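Local coordinates for DNA repair protein RecN (Deinococcus radiodurans, PDB 4ABY) that probably binds and hydrolyses ATP through an SMC-like head domain and may take part in recombinational repair of DNA double-strand breaks, at residues A[169-174]-A[232-237]; A[261-266]-A[275-280]; A[88-93]-A[119-124]; A[41-46]-A[100-105]; A[334-339]-A[356-361]. All blocks are in the same frame, centred on the assembly; numbering follows the deposited sequence.

Contact 1: residues A[169-174]-A[232-237]; sequences LLDRRV and AARERE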
# COMPACT_ATOMS: atom_id res chain seq x y z
N LEU A 169 5.41 1.03 -13.47
CA LEU A 169 6.20 -0.13 -13.09
C LEU A 169 7.11 -0.58 -14.22
O LEU A 169 8.29 -0.88 -13.99
CB LEU A 169 5.28 -1.29 -12.68
CG LEU A 169 4.92 -1.44 -11.20
CD1 LEU A 169 4.55 -0.11 -10.57
CD2 LEU A 169 3.79 -2.45 -11.05
N LEU A 170 6.57 -0.63 -15.43
CA LEU A 170 7.31 -1.12 -16.58
C LEU A 170 8.14 -0.02 -17.22
O LEU A 170 9.26 -0.25 -17.67
CB LEU A 170 6.34 -1.71 -17.61
CG LEU A 170 6.94 -2.43 -18.82
CD1 LEU A 170 7.96 -3.48 -18.39
CD2 LEU A 170 5.84 -3.07 -19.65
N ASP A 171 7.60 1.20 -17.25
CA ASP A 171 8.26 2.30 -17.92
C ASP A 171 9.53 2.80 -17.22
O ASP A 171 10.34 3.48 -17.84
CB ASP A 171 7.28 3.46 -18.15
CG ASP A 171 6.40 3.24 -19.37
OD1 ASP A 171 6.30 2.08 -19.82
OD2 ASP A 171 5.80 4.22 -19.86
N ARG A 172 9.69 2.46 -15.95
CA ARG A 172 10.91 2.85 -15.24
C ARG A 172 12.00 1.79 -15.40
O ARG A 172 13.05 1.85 -14.74
CB ARG A 172 10.65 3.20 -13.77
CG ARG A 172 10.07 2.09 -12.90
CD ARG A 172 9.64 2.66 -11.55
NE ARG A 172 8.78 1.76 -10.78
CZ ARG A 172 9.15 1.14 -9.66
NH1 ARG A 172 10.37 1.32 -9.16
NH2 ARG A 172 8.30 0.34 -9.02
N ARG A 173 11.74 0.83 -16.29
CA ARG A 173 12.72 -0.17 -16.67
C ARG A 173 13.27 0.15 -18.06
O ARG A 173 14.25 -0.43 -18.51
CB ARG A 173 12.08 -1.56 -16.69
CG ARG A 173 11.42 -1.95 -15.38
CD ARG A 173 12.44 -2.28 -14.30
NE ARG A 173 12.84 -3.68 -14.34
CZ ARG A 173 13.26 -4.37 -13.28
NH1 ARG A 173 13.33 -3.78 -12.09
NH2 ARG A 173 13.59 -5.65 -13.42
N VAL A 174 12.61 1.09 -18.73
CA VAL A 174 13.02 1.50 -20.07
C VAL A 174 13.03 3.02 -20.19
O VAL A 174 12.55 3.58 -21.18
CB VAL A 174 12.10 0.89 -21.16
CG1 VAL A 174 12.20 -0.62 -21.15
CG2 VAL A 174 10.66 1.32 -20.95
N ALA A 232 8.41 -1.99 -28.00
CA ALA A 232 9.38 -3.07 -28.15
C ALA A 232 10.21 -3.24 -26.88
O ALA A 232 10.49 -4.35 -26.46
CB ALA A 232 10.28 -2.81 -29.34
N ALA A 233 10.60 -2.12 -26.29
CA ALA A 233 11.36 -2.14 -25.05
C ALA A 233 10.47 -2.65 -23.93
O ALA A 233 10.90 -3.44 -23.10
CB ALA A 233 11.87 -0.75 -24.73
N ARG A 234 9.23 -2.18 -23.91
CA ARG A 234 8.27 -2.62 -22.90
C ARG A 234 8.14 -4.14 -22.91
O ARG A 234 8.41 -4.80 -21.91
CB ARG A 234 6.91 -1.96 -23.13
CG ARG A 234 6.86 -0.50 -22.69
CD ARG A 234 5.55 0.16 -23.08
NE ARG A 234 5.39 1.48 -22.46
CZ ARG A 234 4.41 2.33 -22.77
NH1 ARG A 234 3.52 2.02 -23.70
NH2 ARG A 234 4.34 3.51 -22.16
N GLU A 235 7.75 -4.70 -24.06
CA GLU A 235 7.64 -6.15 -24.19
C GLU A 235 8.95 -6.85 -23.89
O GLU A 235 8.96 -7.97 -23.36
CB GLU A 235 7.15 -6.52 -25.60
CG GLU A 235 5.66 -6.34 -25.82
CD GLU A 235 5.26 -6.51 -27.28
OE1 GLU A 235 6.02 -6.05 -28.16
OE2 GLU A 235 4.19 -7.09 -27.55
N ARG A 236 10.06 -6.21 -24.22
CA ARG A 236 11.38 -6.78 -23.99
C ARG A 236 11.66 -6.92 -22.50
O ARG A 236 12.09 -7.97 -22.04
CB ARG A 236 12.46 -5.90 -24.63
CG ARG A 236 13.88 -6.42 -24.44
CD ARG A 236 14.92 -5.36 -24.82
NE ARG A 236 15.12 -4.36 -23.77
CZ ARG A 236 15.26 -3.06 -23.99
NH1 ARG A 236 15.22 -2.58 -25.23
NH2 ARG A 236 15.44 -2.22 -22.98
N GLU A 237 11.41 -5.84 -21.76
CA GLU A 237 11.74 -5.80 -20.34
C GLU A 237 10.63 -6.33 -19.44
O GLU A 237 10.80 -6.41 -18.23
CB GLU A 237 12.08 -4.36 -19.93
CG GLU A 237 13.39 -3.86 -20.49
CD GLU A 237 14.58 -4.65 -19.98
OE1 GLU A 237 14.95 -4.46 -18.79
OE2 GLU A 237 15.15 -5.44 -20.76
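The end of helix 163-171 and the turn after it lie against helix 214-249, with Leu170 CA 6.6 Å from Arg234 CA and Val174 CA 6.4 Å from Ala233 CA. In this SMC-like head domain, helix 214-249 pairs with the helix that starts right after Val174, an arrangement consistent with the root of the coiled-coil arm of the family. The polar part of the interface illustrates a side-on arginine–carboxylate pair. Arg234, extended from CG to NE, presents two nitrogens to Asp171, one for each oxygen: NE reaches OD1 of Asp171 at 2.9 Å, and NH2 reaches OD2 of Asp171 at 2.8 Å. The second bond is the straighter, 163° at the hydrogen, and it uses the syn lone pair of OD2. The two planes lie 19° apart, and the paired bonds, one to each oxygen, limit how far either group can turn. Arg234 NH1 also makes a weak bond to Ser275 O. Next to this pair, Leu170 crosses the aliphatic part of Arg234, its CD2 resting on CB of Arg234 at 3.8 Å. Val174 makes the apolar contact with the same helix. Its CG1, anti to the carbonyl carbon (chi1 -63°), lies 3.6 Å from Ala233 CB and 3.5 Å from Glu237 CG.

Contact 2: residues A[261-266]-A[275-280]; sequences FALSAL and SDVLLR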
# COMPACT_ATOMS: atom_id res chain seq x y z
N PHE A 261 2.47 -8.40 -18.11
CA PHE A 261 2.13 -7.05 -18.53
C PHE A 261 1.55 -7.09 -19.93
O PHE A 261 2.15 -7.65 -20.84
CB PHE A 261 3.36 -6.15 -18.51
CG PHE A 261 3.71 -5.64 -17.14
CD1 PHE A 261 3.00 -4.60 -16.58
CD2 PHE A 261 4.75 -6.20 -16.43
CE1 PHE A 261 3.31 -4.14 -15.32
CE2 PHE A 261 5.08 -5.74 -15.17
CZ PHE A 261 4.36 -4.70 -14.62
N ALA A 262 0.37 -6.51 -20.09
CA ALA A 262 -0.29 -6.48 -21.39
C ALA A 262 -0.28 -5.08 -21.98
O ALA A 262 -0.64 -4.11 -21.30
CB ALA A 262 -1.71 -7.00 -21.29
N LEU A 263 0.15 -4.97 -23.23
CA LEU A 263 0.08 -3.70 -23.94
C LEU A 263 -1.21 -3.64 -24.73
O LEU A 263 -1.56 -4.58 -25.45
CB LEU A 263 1.28 -3.53 -24.88
CG LEU A 263 2.64 -3.79 -24.24
CD1 LEU A 263 3.74 -3.36 -25.18
CD2 LEU A 263 2.75 -3.07 -22.92
N SER A 264 -1.93 -2.54 -24.58
CA SER A 264 -3.18 -2.34 -25.30
C SER A 264 -2.99 -1.18 -26.28
O SER A 264 -2.66 -0.07 -25.87
CB SER A 264 -4.30 -2.04 -24.30
OG SER A 264 -5.56 -2.00 -24.93
N ALA A 265 -3.17 -1.44 -27.57
CA ALA A 265 -2.93 -0.40 -28.57
C ALA A 265 -4.01 0.67 -28.55
O ALA A 265 -5.20 0.36 -28.60
CB ALA A 265 -2.80 -1.00 -29.95
N LEU A 266 -3.58 1.92 -28.46
CA LEU A 266 -4.50 3.05 -28.40
C LEU A 266 -4.94 3.48 -29.79
O LEU A 266 -4.24 3.25 -30.77
CB LEU A 266 -3.83 4.22 -27.68
CG LEU A 266 -3.38 3.99 -26.24
CD1 LEU A 266 -2.41 5.06 -25.79
CD2 LEU A 266 -4.58 3.95 -25.31
N SER A 275 0.60 2.83 -26.53
CA SER A 275 -0.17 1.74 -25.93
C SER A 275 -0.39 1.96 -24.44
O SER A 275 0.41 2.61 -23.78
CB SER A 275 0.54 0.41 -26.15
OG SER A 275 0.84 0.20 -27.51
N ASP A 276 -1.48 1.39 -23.93
CA ASP A 276 -1.75 1.32 -22.50
C ASP A 276 -0.98 0.15 -21.91
O ASP A 276 -0.90 -0.91 -22.53
CB ASP A 276 -3.25 1.09 -22.26
CG ASP A 276 -4.02 2.38 -22.11
OD1 ASP A 276 -3.44 3.38 -21.63
OD2 ASP A 276 -5.22 2.39 -22.45
N VAL A 277 -0.43 0.33 -20.72
CA VAL A 277 0.28 -0.78 -20.08
C VAL A 277 -0.48 -1.27 -18.87
O VAL A 277 -0.66 -0.54 -17.89
CB VAL A 277 1.72 -0.39 -19.69
CG1 VAL A 277 2.33 -1.48 -18.83
CG2 VAL A 277 2.56 -0.17 -20.94
N LEU A 278 -0.92 -2.53 -18.93
CA LEU A 278 -1.77 -3.09 -17.89
C LEU A 278 -1.11 -4.29 -17.21
O LEU A 278 -0.40 -5.06 -17.86
CB LEU A 278 -3.12 -3.52 -18.48
CG LEU A 278 -3.92 -2.40 -19.13
CD1 LEU A 278 -4.57 -2.87 -20.43
CD2 LEU A 278 -4.95 -1.86 -18.16
N LEU A 279 -1.36 -4.43 -15.91
CA LEU A 279 -0.82 -5.55 -15.15
C LEU A 279 -1.92 -6.56 -14.85
O LEU A 279 -2.91 -6.24 -14.19
CB LEU A 279 -0.19 -5.05 -13.85
CG LEU A 279 0.48 -6.14 -13.03
CD1 LEU A 279 1.55 -6.82 -13.86
CD2 LEU A 279 1.06 -5.56 -11.74
N ARG A 280 -1.74 -7.78 -15.33
CA ARG A 280 -2.74 -8.83 -15.17
C ARG A 280 -2.20 -9.96 -14.31
O ARG A 280 -1.02 -10.28 -14.37
CB ARG A 280 -3.18 -9.34 -16.54
CG ARG A 280 -3.71 -8.24 -17.46
CD ARG A 280 -4.08 -8.75 -18.84
NE ARG A 280 -5.24 -9.63 -18.82
CZ ARG A 280 -5.32 -10.77 -19.51
NH1 ARG A 280 -4.30 -11.15 -20.27
NH2 ARG A 280 -6.41 -11.52 -19.44
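Phe261 lies across from Leu279 in a non-hydrogen-bonded pair, and its side chain is a clear case of a ring covered by a neighbouring methyl. CB comes within 4.0 Å of Leu278 O. CG stands anti to the carbonyl carbon (chi1 -80°), 4.1 Å from Leu279 CD1. Further out, CD1 of Phe261 is near both Leu278 O and Val277 CG1. CE1 is 3.5 Å from Leu279 CD1, and at the tip CZ meets the same methyl. Leu279 CD1 thus sits over one face of the ring, 3.6 Å from the centroid of Phe261 and 15° off its normal, a CH-pi contact. Replacing Phe261 by an alanine would probably leave this methyl without the ring it covers and open a gap beside Val277 CG1 and the nearby Leu170 and Leu241. The two strands form a twisted antiparallel pair, a two-stranded sheet whose members are close in the chain, with axes 149° apart. Ala262 and Leu278 exchange two backbone hydrogen bonds, as do Ser264 and Asp276. The face that carries Phe261 also carries Leu263 and Val277, which lie side by side, pointing the same way, CD2 of Leu263 3.5 Å from CG2 of Val277. This face packs on helices 163-171 and 214-249. On the other face, Ala262 CB touches Arg280 CD, while the guanidinium of Arg280 pairs with Glu260. Leu266 crosses Asp276 at about a right angle, its CD2 3.3 Å from OD2 of Asp276, whose OD1 is bonded to Tyr272 OH.

Contact 3: residues A[88-93]-A[119-124]; sequences ANHDLI and RRLSSA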
# COMPACT_ATOMS: atom_id res chain seq x y z
N ALA A 88 -15.80 9.18 4.11
CA ALA A 88 -16.22 9.72 5.40
C ALA A 88 -17.18 8.75 6.06
O ALA A 88 -18.38 9.00 6.15
CB ALA A 88 -16.87 11.08 5.23
N ASN A 89 -16.63 7.62 6.52
CA ASN A 89 -17.44 6.57 7.11
C ASN A 89 -17.87 6.91 8.53
O ASN A 89 -17.07 6.82 9.47
CB ASN A 89 -16.66 5.26 7.11
CG ASN A 89 -17.51 4.07 7.48
OD1 ASN A 89 -18.70 4.21 7.74
ND2 ASN A 89 -16.91 2.89 7.49
N HIS A 90 -19.13 7.28 8.69
CA HIS A 90 -19.65 7.67 10.00
C HIS A 90 -19.84 6.49 10.94
O HIS A 90 -20.07 6.68 12.14
CB HIS A 90 -20.95 8.46 9.85
CG HIS A 90 -20.73 9.90 9.53
ND1 HIS A 90 -20.00 10.32 8.44
CD2 HIS A 90 -21.15 11.03 10.16
CE1 HIS A 90 -19.97 11.64 8.41
NE2 HIS A 90 -20.66 12.09 9.44
N ASP A 91 -19.73 5.28 10.41
CA ASP A 91 -19.81 4.08 11.23
C ASP A 91 -18.61 4.03 12.16
O ASP A 91 -18.64 3.39 13.22
CB ASP A 91 -19.83 2.83 10.34
CG ASP A 91 -20.96 2.84 9.32
OD1 ASP A 91 -21.78 3.79 9.35
OD2 ASP A 91 -21.03 1.91 8.49
N LEU A 92 -17.54 4.71 11.77
CA LEU A 92 -16.31 4.74 12.54
C LEU A 92 -16.41 5.54 13.83
O LEU A 92 -15.61 5.35 14.75
CB LEU A 92 -15.16 5.28 11.68
CG LEU A 92 -14.36 4.26 10.89
CD1 LEU A 92 -15.23 3.09 10.50
CD2 LEU A 92 -13.73 4.92 9.68
N ILE A 93 -17.39 6.45 13.91
CA ILE A 93 -17.57 7.26 15.11
C ILE A 93 -18.05 6.39 16.27
O ILE A 93 -18.99 5.61 16.12
CB ILE A 93 -18.58 8.41 14.88
CG1 ILE A 93 -18.26 9.16 13.58
CG2 ILE A 93 -18.56 9.37 16.06
CD1 ILE A 93 -19.19 10.32 13.31
N ARG A 119 -8.26 14.41 10.51
CA ARG A 119 -9.56 14.17 9.91
C ARG A 119 -10.58 14.10 11.04
O ARG A 119 -10.44 13.29 11.95
CB ARG A 119 -9.54 12.87 9.12
CG ARG A 119 -10.82 12.55 8.37
CD ARG A 119 -11.08 13.55 7.26
NE ARG A 119 -12.12 13.06 6.35
CZ ARG A 119 -11.87 12.27 5.31
NH1 ARG A 119 -10.63 11.89 5.04
NH2 ARG A 119 -12.87 11.87 4.53
N ARG A 120 -11.59 14.96 10.99
CA ARG A 120 -12.64 14.98 11.99
C ARG A 120 -13.97 14.63 11.36
O ARG A 120 -14.37 15.25 10.37
CB ARG A 120 -12.75 16.36 12.65
CG ARG A 120 -13.85 16.48 13.68
CD ARG A 120 -13.96 17.89 14.25
NE ARG A 120 -14.58 18.81 13.29
CZ ARG A 120 -15.89 18.99 13.16
NH1 ARG A 120 -16.73 18.31 13.93
NH2 ARG A 120 -16.36 19.85 12.27
N LEU A 121 -14.66 13.64 11.91
CA LEU A 121 -15.99 13.30 11.44
C LEU A 121 -17.02 13.67 12.48
O LEU A 121 -16.86 13.38 13.66
CB LEU A 121 -16.08 11.81 11.12
CG LEU A 121 -15.31 11.37 9.88
CD1 LEU A 121 -15.59 9.90 9.61
CD2 LEU A 121 -15.69 12.22 8.69
N SER A 122 -18.09 14.33 12.04
CA SER A 122 -19.12 14.78 12.95
C SER A 122 -20.41 14.02 12.71
O SER A 122 -20.81 13.81 11.57
CB SER A 122 -19.35 16.28 12.78
OG SER A 122 -20.40 16.73 13.62
N SER A 123 -21.04 13.60 13.80
CA SER A 123 -22.30 12.87 13.72
C SER A 123 -23.39 13.75 13.12
O SER A 123 -24.43 13.27 12.69
CB SER A 123 -22.73 12.38 15.10
OG SER A 123 -23.99 11.73 15.05
N ALA A 124 -23.11 15.03 13.03
CA ALA A 124 -24.02 15.96 12.40
C ALA A 124 -24.15 15.61 10.94
O ALA A 124 -25.22 15.74 10.36
CB ALA A 124 -23.52 17.36 12.55
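His90 and Leu121 carry most of this meeting between the loop after helix 69-83 and strand 116-122, in the antiparallel sheet of the ATPase head. The polar contacts centre on the imidazole. NE2 of His90 reaches Ser122 O at 2.7 Å, but the bond is bent to 124° and is weak. The second ring nitrogen, ND1 of His90, gives a straighter bond to Ala88 O, 3.1 Å long, with the oxygen in the ring plane. An Asx turn from Asn89 OD1 to Asp91 N shapes the same loop. The guanidinium of Arg119 nears the Ala88 backbone, its NH2 hydrogen-bonded to Gly86 O. Replacing His90 by a leucine would probably leave Ala88 O and Ser122 O without these donors and the loop less firmly tied to the strand. The apolar contacts belong to Leu121, whose CD2 lies 3.8 Å from Ala88 CB and whose CB lies 4.1 Å from Ile93 CD1. Its other methyl, CD1, rests against a carbonyl oxygen, 3.4 Å from Asn89 O. Since both nitrogens of the His90 ring face carbonyl oxygens, the site would tend to favour a doubly protonated, positively charged imidazole, as far as the weak bond at NE2 allows.

Contact 4: residues A[41-46]-A[100-105]; sequences SRLEIR and LLVTGF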
# COMPACT_ATOMS: atom_id res chain seq x y z
N SER A 41 5.33 9.40 13.38
CA SER A 41 5.90 9.35 14.72
C SER A 41 4.85 9.12 15.80
O SER A 41 5.09 8.43 16.78
CB SER A 41 6.65 10.65 15.03
OG SER A 41 7.64 10.93 14.05
N ARG A 42 3.68 9.72 15.61
CA ARG A 42 2.64 9.70 16.62
C ARG A 42 1.26 9.64 15.97
O ARG A 42 1.07 10.11 14.84
CB ARG A 42 2.76 10.94 17.51
CG ARG A 42 1.86 10.95 18.73
CD ARG A 42 2.22 12.11 19.65
NE ARG A 42 1.17 12.39 20.63
CZ ARG A 42 1.11 11.83 21.83
NH1 ARG A 42 2.04 10.96 22.22
NH2 ARG A 42 0.12 12.13 22.66
N LEU A 43 0.30 9.06 16.68
CA LEU A 43 -1.04 8.89 16.16
C LEU A 43 -2.04 9.11 17.28
O LEU A 43 -1.96 8.46 18.32
CB LEU A 43 -1.21 7.48 15.58
CG LEU A 43 -2.55 7.10 14.96
CD1 LEU A 43 -2.89 8.02 13.80
CD2 LEU A 43 -2.51 5.65 14.50
N GLU A 44 -2.96 10.05 17.08
CA GLU A 44 -3.95 10.34 18.10
C GLU A 44 -5.35 10.05 17.59
O GLU A 44 -5.79 10.63 16.60
CB GLU A 44 -3.85 11.80 18.54
CG GLU A 44 -2.53 12.17 19.17
CD GLU A 44 -2.50 13.62 19.61
OE1 GLU A 44 -3.55 14.29 19.50
OE2 GLU A 44 -1.43 14.09 20.06
N ILE A 45 -6.05 9.16 18.27
CA ILE A 45 -7.39 8.79 17.87
C ILE A 45 -8.36 9.08 19.00
O ILE A 45 -8.12 8.69 20.14
CB ILE A 45 -7.48 7.30 17.48
CG1 ILE A 45 -6.53 6.99 16.33
CG2 ILE A 45 -8.90 6.93 17.10
CD1 ILE A 45 -6.41 5.51 16.03
N ARG A 46 -9.45 9.76 18.70
CA ARG A 46 -10.45 10.05 19.71
C ARG A 46 -11.85 9.66 19.24
O ARG A 46 -12.26 10.00 18.13
CB ARG A 46 -10.41 11.54 20.10
CG ARG A 46 -11.25 11.89 21.32
CD ARG A 46 -11.22 13.39 21.58
NE ARG A 46 -11.59 14.16 20.39
CZ ARG A 46 -12.84 14.46 20.05
NH1 ARG A 46 -13.86 14.06 20.80
NH2 ARG A 46 -13.08 15.16 18.94
N LEU A 100 -15.61 12.16 16.01
CA LEU A 100 -14.29 11.57 16.18
C LEU A 100 -13.21 12.45 15.56
O LEU A 100 -13.50 13.31 14.74
CB LEU A 100 -14.24 10.16 15.57
CG LEU A 100 -14.31 9.95 14.05
CD1 LEU A 100 -13.03 10.39 13.36
CD2 LEU A 100 -14.56 8.49 13.77
N LEU A 101 -11.97 12.22 15.97
CA LEU A 101 -10.85 13.00 15.48
C LEU A 101 -9.64 12.10 15.31
O LEU A 101 -9.34 11.28 16.17
CB LEU A 101 -10.51 14.11 16.47
CG LEU A 101 -9.22 14.87 16.21
CD1 LEU A 101 -9.45 15.98 15.20
CD2 LEU A 101 -8.67 15.43 17.50
N VAL A 102 -8.93 12.26 14.20
CA VAL A 102 -7.71 11.50 13.96
C VAL A 102 -6.57 12.42 13.59
O VAL A 102 -6.56 13.01 12.52
CB VAL A 102 -7.90 10.49 12.83
CG1 VAL A 102 -6.63 9.69 12.62
CG2 VAL A 102 -9.08 9.57 13.12
N THR A 103 -5.60 12.55 14.49
CA THR A 103 -4.43 13.39 14.23
C THR A 103 -3.19 12.52 14.05
O THR A 103 -2.96 11.58 14.81
CB THR A 103 -4.19 14.40 15.38
OG1 THR A 103 -5.43 14.98 15.78
CG2 THR A 103 -3.24 15.50 14.94
N GLY A 104 -2.39 12.83 13.03
CA GLY A 104 -1.15 12.11 12.78
C GLY A 104 0.04 13.03 12.66
O GLY A 104 -0.04 14.09 12.04
N PHE A 105 1.17 12.63 13.26
CA PHE A 105 2.37 13.46 13.23
C PHE A 105 3.56 12.76 12.58
O PHE A 105 3.92 11.66 12.98
CB PHE A 105 2.75 13.88 14.65
CG PHE A 105 1.66 14.59 15.38
CD1 PHE A 105 0.62 13.88 15.94
CD2 PHE A 105 1.68 15.97 15.51
CE1 PHE A 105 -0.40 14.52 16.63
CE2 PHE A 105 0.66 16.62 16.19
CZ PHE A 105 -0.38 15.89 16.75
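Glu44 and Phe105 cross on the same face of an antiparallel strand pair, their carboxylate and ring planes 48° apart. OE2 of Glu44 comes within 3.6 Å of CE1 of Phe105, approaching the ring obliquely. The same OE2 offers its anti lone pair to Arg42 NE at 3.2 Å, in the guanidinium plane, and this salt bridge along the strand would help keep the carboxylate beside the ring. Glu44 also runs side by side with Thr103, pointing the same way, CB to CB 4.1 Å. Arg46 crosses Leu101: a bend at chi3 (53°) turns NE toward Leu101, and NH2 of Arg46 lies 3.7 Å from CB of Leu101. Both are hydrogen-bonded antiparallel pairs, in the sheet beside the nucleotide-binding core of an ABC/SMC-type head. A classic beta bulge sets two residues against Phe105, whose O accepts from Ser41 N (2.7 Å) and Arg42 N (3.3 Å). Leu43, Ile45 and Val102 turn to the opposite face, where CD1 of Leu43 approaches CG1 of Val102 at 4.3 Å. That face packs on helix 69-83, which begins in the predicted ATP-binding loop, through Ile75, Ala79, Leu80 and Leu82. Strands 51-57 and 116-122 flank the pair, which thus lies inside the sheet.

Contact 5: residues A[334-339]-A[356-361]; sequences IAVAEQ and AQIAAR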
# COMPACT_ATOMS: atom_id res chain seq x y z
N ILE A 334 6.00 -17.51 7.18
CA ILE A 334 7.40 -17.14 7.41
C ILE A 334 7.97 -16.32 6.26
O ILE A 334 8.70 -15.35 6.48
CB ILE A 334 8.28 -18.38 7.64
CG1 ILE A 334 8.04 -18.95 9.04
CG2 ILE A 334 9.75 -18.05 7.42
CD1 ILE A 334 8.85 -20.19 9.34
N ALA A 335 7.65 -16.72 5.03
CA ALA A 335 8.10 -15.99 3.85
C ALA A 335 7.57 -14.56 3.86
O ALA A 335 8.27 -13.63 3.47
CB ALA A 335 7.66 -16.70 2.59
N VAL A 336 6.32 -14.40 4.30
CA VAL A 336 5.72 -13.07 4.40
C VAL A 336 6.45 -12.23 5.45
O VAL A 336 6.81 -11.09 5.18
CB VAL A 336 4.21 -13.14 4.73
CG1 VAL A 336 3.69 -11.78 5.14
CG2 VAL A 336 3.44 -13.65 3.53
N ALA A 337 6.67 -12.80 6.63
CA ALA A 337 7.40 -12.09 7.67
C ALA A 337 8.77 -11.65 7.17
O ALA A 337 9.24 -10.56 7.50
CB ALA A 337 7.54 -12.96 8.90
N GLU A 338 9.40 -12.48 6.36
CA GLU A 338 10.71 -12.16 5.82
C GLU A 338 10.65 -10.97 4.86
O GLU A 338 11.50 -10.09 4.89
CB GLU A 338 11.33 -13.38 5.15
CG GLU A 338 12.66 -13.11 4.46
CD GLU A 338 13.72 -12.54 5.40
OE1 GLU A 338 13.75 -12.96 6.58
OE2 GLU A 338 14.52 -11.69 4.95
N GLN A 339 9.64 -10.95 3.99
CA GLN A 339 9.48 -9.85 3.05
C GLN A 339 9.16 -8.55 3.78
O GLN A 339 9.71 -7.50 3.46
CB GLN A 339 8.39 -10.16 2.02
CG GLN A 339 8.80 -11.23 1.03
CD GLN A 339 10.11 -10.89 0.34
OE1 GLN A 339 10.22 -9.86 -0.34
NE2 GLN A 339 11.11 -11.74 0.50
N ALA A 356 2.36 -15.69 15.13
CA ALA A 356 3.59 -15.43 15.87
C ALA A 356 4.78 -15.27 14.94
O ALA A 356 5.72 -14.55 15.26
CB ALA A 356 3.84 -16.52 16.88
N GLN A 357 4.75 -15.95 13.80
CA GLN A 357 5.84 -15.87 12.84
C GLN A 357 6.06 -14.42 12.40
O GLN A 357 7.20 -13.95 12.33
CB GLN A 357 5.56 -16.74 11.61
CG GLN A 357 5.60 -18.22 11.88
CD GLN A 357 4.32 -18.73 12.53
OE1 GLN A 357 3.23 -18.28 12.20
NE2 GLN A 357 4.47 -19.69 13.44
N ILE A 358 4.97 -13.73 12.12
CA ILE A 358 5.05 -12.36 11.66
C ILE A 358 5.42 -11.40 12.78
O ILE A 358 6.29 -10.54 12.61
CB ILE A 358 3.73 -11.92 11.00
CG1 ILE A 358 3.41 -12.86 9.84
CG2 ILE A 358 3.81 -10.48 10.54
CD1 ILE A 358 2.12 -12.54 9.13
N ALA A 359 4.77 -11.54 13.93
CA ALA A 359 5.02 -10.67 15.08
C ALA A 359 6.48 -10.69 15.49
O ALA A 359 7.07 -9.65 15.77
CB ALA A 359 4.13 -11.06 16.24
N ALA A 360 7.06 -11.88 15.52
CA ALA A 360 8.42 -12.07 16.01
C ALA A 360 9.49 -11.33 15.20
O ALA A 360 10.62 -11.19 15.65
CB ALA A 360 8.75 -13.55 16.08
N ARG A 361 9.13 -10.87 14.01
CA ARG A 361 10.09 -10.19 13.14
C ARG A 361 9.97 -8.67 13.23
O ARG A 361 10.69 -7.95 12.54
CB ARG A 361 9.91 -10.64 11.69
CG ARG A 361 10.13 -12.13 11.49
CD ARG A 361 11.57 -12.50 11.76
NE ARG A 361 12.47 -11.83 10.83
CZ ARG A 361 12.73 -12.26 9.60
NH1 ARG A 361 12.15 -13.36 9.14
NH2 ARG A 361 13.57 -11.58 8.82
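Glu338 and Arg361 meet through bent side chains. In Glu338, CG is anti to the backbone N and a turn at chi2 (58°) swings CD round, whereas Arg361 bends at both chi2 and chi3 (-66° and -62°). The outcome is a salt bridge in which one carboxylate oxygen takes both terminal nitrogens. NH2 of Arg361 lies 2.6 Å from OE1 of Glu338, which sits in the guanidinium plane, while NH1 of Arg361 makes a weak bond to the same OE1 at 3.0 Å. NH2 approaches from above the carboxylate plane. Ala337 O lies over one face of the guanidinium. Helix 330-343 is the helical part of a beta-alpha-beta crossover joining parallel strands 318-321 and 348-352, and helix 356-359 follows the second strand. Where the two helices come closest, the CA atoms of Ala337 and Ile358 are 4.6 Å apart. The small Ala337 side chain suits this approach: its CB lies 3.6 Å from Gln357 O and 3.8 Å from Arg361 CG. The side chains of Ile334 and Gln357 cross, CG1 of Ile334 3.8 Å from CG of Gln357. Carbon contacts thus fill the middle and the charged pair lies beside them, both residues partly exposed; OE1 of Glu338 takes both contacts, and the attraction between the opposite charges is probably moderated by partial exposure to solvent.

In the fold
Along the chain, contacts 4 and 3 come first and interleave, followed in series by contacts 1, 2 and 5. Contacts 3 and 4 have centres 14 Å apart and share the antiparallel sheet, strand 99-105 of contact 4 bonding to strand 116-122 of contact 3. Contacts 1 and 2, with centres 11 Å apart, also touch: helix 214-249 leads into strand 258-266, and Val277 packs on Leu170 and Arg234. The centres of contacts 1 and 3 are 44 Å apart, on opposite sides of the chain's centre. Contact 5, about 27 Å from contact 4 and 32 Å from contact 1 between centres, belongs to helices around the mixed sheet. Together they sample the nucleotide-binding lobe, its helical flank and what is probably the base of the coiled-coil arm.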